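Local structure of segregation and condensation protein A (Bacillus subtilis, 5H66) at residues Ala12-Ile17 and Leu50-Asn55; Ile28-Leu33 and Ile69-Ser74. The protein probably serves as the kleisin subunit of the bacterial SMC condensin complex, its C-terminal domain fastening ScpA to an SMC partner during chromosome segregation. One frame throughout, in Å; residues are numbered along the deposited sequence.

Contact 1. Residues Ala12-Ile17 and Leu50-Asn55; sequences ARMNEI and LELMKN
Helices 12-17 and 50-54 cross steeply, their axes 10.4 Å apart at the closest point with a signed crossing angle of -74°, and the backbones come nearest where the CA atoms of Met14 and Leu52 lie 6.9 Å apart. No hydrogen bond joins the two segments. Side-chain packing carries the contact, and Met14 does most of it. Its CG stands anti to the carbonyl carbon, and the chain stays extended at chi2. This carries the sulfur across to the second helix. There SD of Met14 rests 3.7 Å from CG of Glu51, so it meets the aliphatic part of that residue. The Glu51 chain bends at chi2 (71°), which leads its carboxylate away from Met14. The Met14 chain then bends at chi3 (71°), and its methyl group turns in toward Leu52 and Asn55. CE of Met14 lies 3.8 Å from CD2 of Leu52. The same CE is 3.6 Å from ND2 of Asn55, the first residue to leave helical geometry, and the Asn55 side chain runs roughly perpendicular to that of Met14. Met14 and Leu52 lie alongside, pointing opposite ways. The other branch of Leu52 serves Ile17, with CD1 of Leu52 3.8 Å from CB of Ile17. Leu52 thus divides its two methyls between two residues one helical turn apart. Ala48, one turn before Leu52, also packs on both Met14 and Ile17. Leu52 packs in addition on Leu57 and on Val58 of strand 58-62. Such an apolar crossing of the first helix over the long helix that leads into the hairpin is consistent with the helical core of a winged-helix domain, the fold of kleisin C-terminal domains.

Contact 2. Residues Ile28-Leu33 and Ile69-Ser74; sequences INFMDL and IYITGS
This is a short antiparallel strand pairing at one edge of the three-stranded sheet, strand 28-29 lying against the central strand 69-73. Ile71 N donates to Ile28 O at 2.8 Å, in the carbonyl plane, whereas the return bond from Ile28 N to Ile71 O is weak. Phe30 N donates to Ile69 O at 2.8 Å, nearly along the C=O axis. Asn29 and Tyr70 form the non-hydrogen-bonded pair, with ND2 of Asn29 3.6 Å from CE1 of Tyr70 and the amide and ring planes almost perpendicular. OD1 of Asn29 accepts from Met31 N at 2.8 Å, an Asx turn, while its ND2 bonds Asp68. A leucine here would lose both bonds and would probably loosen the turn after the strand and the tie to Asp68. On the face of Ile28 and Ile71, CG1 of Ile28 lies 3.6 Å from CB of Ile71. CD1 of Ile71 reaches the edge of the Phe30 ring and meets CD1 of Leu33 at 3.7 Å. The chemistry is divided: backbone bonds pair the strands, and the Asn29 amide braces the turn and links it to Asp68, while Ile28, Phe30, Leu33 and Ile71 feed the apolar core beneath the helices.

From the N terminus, the chain enters contact 1 with residues 12-17 of helix 11-23, then turns into strand 28-29 and the residues up to Leu33, the first side of contact 2. Helix 39-54 follows, and its end closes contact 1 over 32 intervening residues. Strand 58-62 then leads to strand 69-73, which closes contact 2 over 35. The two loops therefore cross rather than nest. Contact 1 ties helix to helix, and contact 2 ties the edge strand to the central strand. Their centres are about 12 Å apart, and they meet where CG2 of Ile17 lies 3.7 Å from CD1 of Leu33, so helices and sheet share one apolar interior.

Contact 1. Residues Ala12-Ile17 and Leu50-Asn55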
loop_
_atom_site.group_PDB
_atom_site.type_symbol
_atom_site.label_atom_id
_atom_site.label_comp_id
_atom_site.label_asym_id
_atom_site.label_seq_id
_atom_site.Cartn_x
_atom_site.Cartn_y
_atom_site.Cartn_z
ATOM N N ALA C 12 2.633 -29.476 -12.848
ATOM C CA ALA C 12 2.017 -30.788 -12.685
ATOM C C ALA C 12 0.499 -30.681 -12.676
ATOM O O ALA C 12 -0.193 -31.507 -13.283
ATOM C CB ALA C 12 2.520 -31.453 -11.403
ATOM N N ARG C 13 -0.038 -29.666 -11.998
ATOM C CA ARG C 13 -1.475 -29.419 -12.061
ATOM C C ARG C 13 -1.900 -29.060 -13.480
ATOM O O ARG C 13 -2.859 -29.631 -14.014
ATOM C CB ARG C 13 -1.860 -28.312 -11.077
ATOM C CG ARG C 13 -3.356 -28.072 -10.945
ATOM C CD ARG C 13 -4.115 -29.334 -10.562
ATOM N NE ARG C 13 -3.516 -30.007 -9.417
ATOM C CZ ARG C 13 -3.649 -29.602 -8.158
ATOM N NH1 ARG C 13 -4.368 -28.523 -7.878
ATOM N NH2 ARG C 13 -3.064 -30.277 -7.177
ATOM N N MET C 14 -1.182 -28.124 -14.112
ATOM C CA MET C 14 -1.497 -27.721 -15.482
ATOM C C MET C 14 -1.602 -28.923 -16.411
ATOM O O MET C 14 -2.476 -28.967 -17.286
ATOM C CB MET C 14 -0.435 -26.749 -16.000
ATOM C CG MET C 14 -0.499 -25.351 -15.410
ATOM S SD MET C 14 0.973 -24.404 -15.839
ATOM C CE MET C 14 0.707 -24.136 -17.589
ATOM N N ASN C 15 -0.708 -29.900 -16.240
ATOM C CA ASN C 15 -0.797 -31.156 -16.977
ATOM C C ASN C 15 -2.189 -31.758 -16.863
ATOM O O ASN C 15 -2.851 -32.035 -17.870
ATOM C CB ASN C 15 0.239 -32.142 -16.439
ATOM C CG ASN C 15 1.645 -31.815 -16.885
ATOM O OD1 ASN C 15 2.607 -32.450 -16.448
ATOM N ND2 ASN C 15 1.775 -30.826 -17.764
ATOM N N GLU C 16 -2.649 -31.955 -15.628
ATOM C CA GLU C 16 -3.909 -32.647 -15.387
ATOM C C GLU C 16 -5.102 -31.906 -15.988
ATOM O O GLU C 16 -6.053 -32.550 -16.446
ATOM C CB GLU C 16 -4.094 -32.850 -13.883
ATOM C CG GLU C 16 -2.864 -33.447 -13.209
ATOM C CD GLU C 16 -2.912 -33.367 -11.695
ATOM O OE1 GLU C 16 -3.869 -32.781 -11.150
ATOM O OE2 GLU C 16 -1.983 -33.895 -11.046
ATOM N N ILE C 17 -5.080 -30.568 -16.006
ATOM C CA ILE C 17 -6.198 -29.829 -16.591
ATOM C C ILE C 17 -6.234 -30.021 -18.104
ATOM O O ILE C 17 -7.297 -30.275 -18.685
ATOM C CB ILE C 17 -6.148 -28.336 -16.209
ATOM C CG1 ILE C 17 -6.144 -28.144 -14.690
ATOM C CG2 ILE C 17 -7.357 -27.612 -16.773
ATOM C CD1 ILE C 17 -4.862 -28.509 -14.002
ATOM N N LEU C 50 -5.028 -19.910 -14.376
ATOM C CA LEU C 50 -4.497 -18.605 -14.761
ATOM C C LEU C 50 -3.257 -18.751 -15.632
ATOM O O LEU C 50 -3.073 -17.998 -16.594
ATOM C CB LEU C 50 -4.174 -17.772 -13.519
ATOM C CG LEU C 50 -5.300 -17.502 -12.525
ATOM C CD1 LEU C 50 -4.726 -16.926 -11.233
ATOM C CD2 LEU C 50 -6.326 -16.560 -13.116
ATOM N N GLU C 51 -2.392 -19.717 -15.312
ATOM C CA GLU C 51 -1.191 -19.911 -16.117
ATOM C C GLU C 51 -1.536 -20.469 -17.493
ATOM O O GLU C 51 -0.921 -20.086 -18.496
ATOM C CB GLU C 51 -0.212 -20.832 -15.391
ATOM C CG GLU C 51 1.217 -20.747 -15.912
ATOM C CD GLU C 51 1.892 -19.447 -15.536
ATOM O OE1 GLU C 51 1.648 -18.957 -14.410
ATOM O OE2 GLU C 51 2.669 -18.916 -16.358
ATOM N N LEU C 52 -2.516 -21.375 -17.561
ATOM C CA LEU C 52 -2.943 -21.900 -18.854
ATOM C C LEU C 52 -3.559 -20.803 -19.713
ATOM O O LEU C 52 -3.343 -20.762 -20.930
ATOM C CB LEU C 52 -3.928 -23.052 -18.654
ATOM C CG LEU C 52 -3.298 -24.354 -18.148
ATOM C CD1 LEU C 52 -4.353 -25.266 -17.561
ATOM C CD2 LEU C 52 -2.540 -25.052 -19.266
ATOM N N MET C 53 -4.323 -19.899 -19.090
ATOM C CA MET C 53 -4.827 -18.730 -19.800
ATOM C C MET C 53 -3.687 -17.896 -20.372
ATOM O O MET C 53 -3.783 -17.386 -21.494
ATOM C CB MET C 53 -5.689 -17.878 -18.863
ATOM C CG MET C 53 -6.962 -18.555 -18.406
ATOM S SD MET C 53 -7.781 -17.734 -17.017
ATOM C CE MET C 53 -8.430 -16.273 -17.824
ATOM N N LYS C 54 -2.599 -17.745 -19.610
ATOM C CA LYS C 54 -1.476 -16.935 -20.070
ATOM C C LYS C 54 -0.742 -17.592 -21.234
ATOM O O LYS C 54 -0.168 -16.896 -22.078
ATOM C CB LYS C 54 -0.513 -16.671 -18.911
ATOM C CG LYS C 54 0.626 -15.726 -19.248
ATOM C CD LYS C 54 1.776 -15.880 -18.266
ATOM C CE LYS C 54 3.021 -15.157 -18.762
ATOM N NZ LYS C 54 4.130 -15.214 -17.773
ATOM N N ASN C 55 -0.740 -18.920 -21.294
ATOM C CA ASN C 55 -0.106 -19.647 -22.384
ATOM C C ASN C 55 -1.069 -19.942 -23.527
ATOM O O ASN C 55 -0.755 -20.777 -24.384
ATOM C CB ASN C 55 0.507 -20.948 -21.863
ATOM C CG ASN C 55 1.621 -20.702 -20.867
ATOM O OD1 ASN C 55 2.243 -19.635 -20.864
ATOM N ND2 ASN C 55 1.879 -21.684 -20.011
#

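Contact 2. Residues Ile28-Leu33 and Ile69-Ser74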
loop_
_atom_site.group_PDB
_atom_site.type_symbol
_atom_site.label_atom_id
_atom_site.label_comp_id
_atom_site.label_asym_id
_atom_site.label_seq_id
_atom_site.Cartn_x
_atom_site.Cartn_y
_atom_site.Cartn_z
ATOM N N ILE C 28 -16.074 -27.375 -19.231
ATOM C CA ILE C 28 -15.974 -27.958 -17.897
ATOM C C ILE C 28 -16.169 -26.839 -16.885
ATOM O O ILE C 28 -15.545 -25.778 -16.991
ATOM C CB ILE C 28 -14.630 -28.673 -17.649
ATOM C CG1 ILE C 28 -13.493 -27.950 -18.370
ATOM C CG2 ILE C 28 -14.708 -30.142 -18.041
ATOM C CD1 ILE C 28 -12.128 -28.520 -18.075
ATOM N N ASN C 29 -17.049 -27.066 -15.915
ATOM C CA ASN C 29 -17.138 -26.168 -14.774
ATOM C C ASN C 29 -15.878 -26.305 -13.929
ATOM O O ASN C 29 -15.364 -27.410 -13.731
ATOM C CB ASN C 29 -18.382 -26.489 -13.946
ATOM C CG ASN C 29 -18.624 -25.488 -12.833
ATOM O OD1 ASN C 29 -17.862 -25.411 -11.868
ATOM N ND2 ASN C 29 -19.698 -24.716 -12.960
ATOM N N PHE C 30 -15.370 -25.168 -13.445
ATOM C CA PHE C 30 -14.146 -25.179 -12.648
ATOM C C PHE C 30 -14.282 -26.096 -11.437
ATOM O O PHE C 30 -13.373 -26.878 -11.135
ATOM C CB PHE C 30 -13.797 -23.753 -12.211
ATOM C CG PHE C 30 -12.579 -23.661 -11.331
ATOM C CD1 PHE C 30 -11.310 -23.587 -11.885
ATOM C CD2 PHE C 30 -12.704 -23.635 -9.950
ATOM C CE1 PHE C 30 -10.189 -23.497 -11.080
ATOM C CE2 PHE C 30 -11.586 -23.549 -9.139
ATOM C CZ PHE C 30 -10.327 -23.478 -9.706
ATOM N N MET C 31 -15.419 -26.024 -10.744
ATOM C CA MET C 31 -15.640 -26.862 -9.572
ATOM C C MET C 31 -15.669 -28.344 -9.921
ATOM O O MET C 31 -15.489 -29.185 -9.035
ATOM C CB MET C 31 -16.942 -26.456 -8.880
ATOM C CG MET C 31 -16.990 -24.998 -8.443
ATOM S SD MET C 31 -15.628 -24.525 -7.356
ATOM C CE MET C 31 -16.104 -25.370 -5.851
ATOM N N ASP C 32 -15.893 -28.681 -11.192
ATOM C CA ASP C 32 -15.930 -30.068 -11.632
ATOM C C ASP C 32 -14.605 -30.555 -12.197
ATOM O O ASP C 32 -14.423 -31.769 -12.337
ATOM C CB ASP C 32 -17.029 -30.260 -12.687
ATOM C CG ASP C 32 -18.421 -30.143 -12.100
ATOM O OD1 ASP C 32 -18.629 -30.632 -10.968
ATOM O OD2 ASP C 32 -19.306 -29.563 -12.770
ATOM N N LEU C 33 -13.686 -29.635 -12.520
ATOM C CA LEU C 33 -12.361 -30.008 -13.009
ATOM C C LEU C 33 -11.721 -31.085 -12.148
ATOM O O LEU C 33 -10.980 -31.936 -12.657
ATOM C CB LEU C 33 -11.460 -28.775 -13.052
ATOM C CG LEU C 33 -10.951 -28.326 -14.417
ATOM C CD1 LEU C 33 -10.044 -27.123 -14.250
ATOM C CD2 LEU C 33 -10.214 -29.466 -15.096
ATOM N N ILE C 69 -17.269 -20.677 -13.269
ATOM C CA ILE C 69 -16.230 -20.478 -14.273
ATOM C C ILE C 69 -16.212 -21.695 -15.186
ATOM O O ILE C 69 -16.134 -22.835 -14.707
ATOM C CB ILE C 69 -14.851 -20.262 -13.623
ATOM C CG1 ILE C 69 -14.878 -19.043 -12.696
ATOM C CG2 ILE C 69 -13.772 -20.111 -14.690
ATOM C CD1 ILE C 69 -13.926 -19.141 -11.530
ATOM N N TYR C 70 -16.278 -21.458 -16.493
ATOM C CA TYR C 70 -16.310 -22.526 -17.483
ATOM C C TYR C 70 -15.013 -22.525 -18.279
ATOM O O TYR C 70 -14.555 -21.470 -18.732
ATOM C CB TYR C 70 -17.529 -22.381 -18.399
ATOM C CG TYR C 70 -18.833 -22.462 -17.631
ATOM C CD1 TYR C 70 -19.252 -23.662 -17.064
ATOM C CD2 TYR C 70 -19.626 -21.337 -17.441
ATOM C CE1 TYR C 70 -20.433 -23.741 -16.346
ATOM C CE2 TYR C 70 -20.809 -21.407 -16.723
ATOM C CZ TYR C 70 -21.207 -22.611 -16.177
ATOM O OH TYR C 70 -22.383 -22.682 -15.461
ATOM N N ILE C 71 -14.427 -23.710 -18.435
ATOM C CA ILE C 71 -13.104 -23.892 -19.018
ATOM C C ILE C 71 -13.248 -24.638 -20.338
ATOM O O ILE C 71 -14.010 -25.608 -20.434
ATOM C CB ILE C 71 -12.185 -24.659 -18.046
ATOM C CG1 ILE C 71 -11.855 -23.801 -16.822
ATOM C CG2 ILE C 71 -10.917 -25.126 -18.737
ATOM C CD1 ILE C 71 -12.226 -24.428 -15.509
ATOM N N THR C 72 -12.514 -24.187 -21.354
ATOM C CA THR C 72 -12.520 -24.834 -22.659
ATOM C C THR C 72 -11.118 -24.799 -23.248
ATOM O O THR C 72 -10.437 -23.771 -23.189
ATOM C CB THR C 72 -13.513 -24.154 -23.619
ATOM O OG1 THR C 72 -14.846 -24.299 -23.112
ATOM C CG2 THR C 72 -13.438 -24.774 -25.007
ATOM N N GLY C 73 -10.688 -25.930 -23.808
ATOM C CA GLY C 73 -9.405 -25.980 -24.477
ATOM C C GLY C 73 -9.383 -25.136 -25.736
ATOM O O GLY C 73 -10.415 -24.779 -26.302
ATOM N N SER C 74 -8.173 -24.813 -26.186
ATOM C CA SER C 74 -7.977 -23.913 -27.319
ATOM C C SER C 74 -7.531 -24.611 -28.595
ATOM O O SER C 74 -7.942 -24.203 -29.684
ATOM C CB SER C 74 -6.955 -22.829 -26.960
ATOM O OG SER C 74 -6.972 -21.783 -27.915
#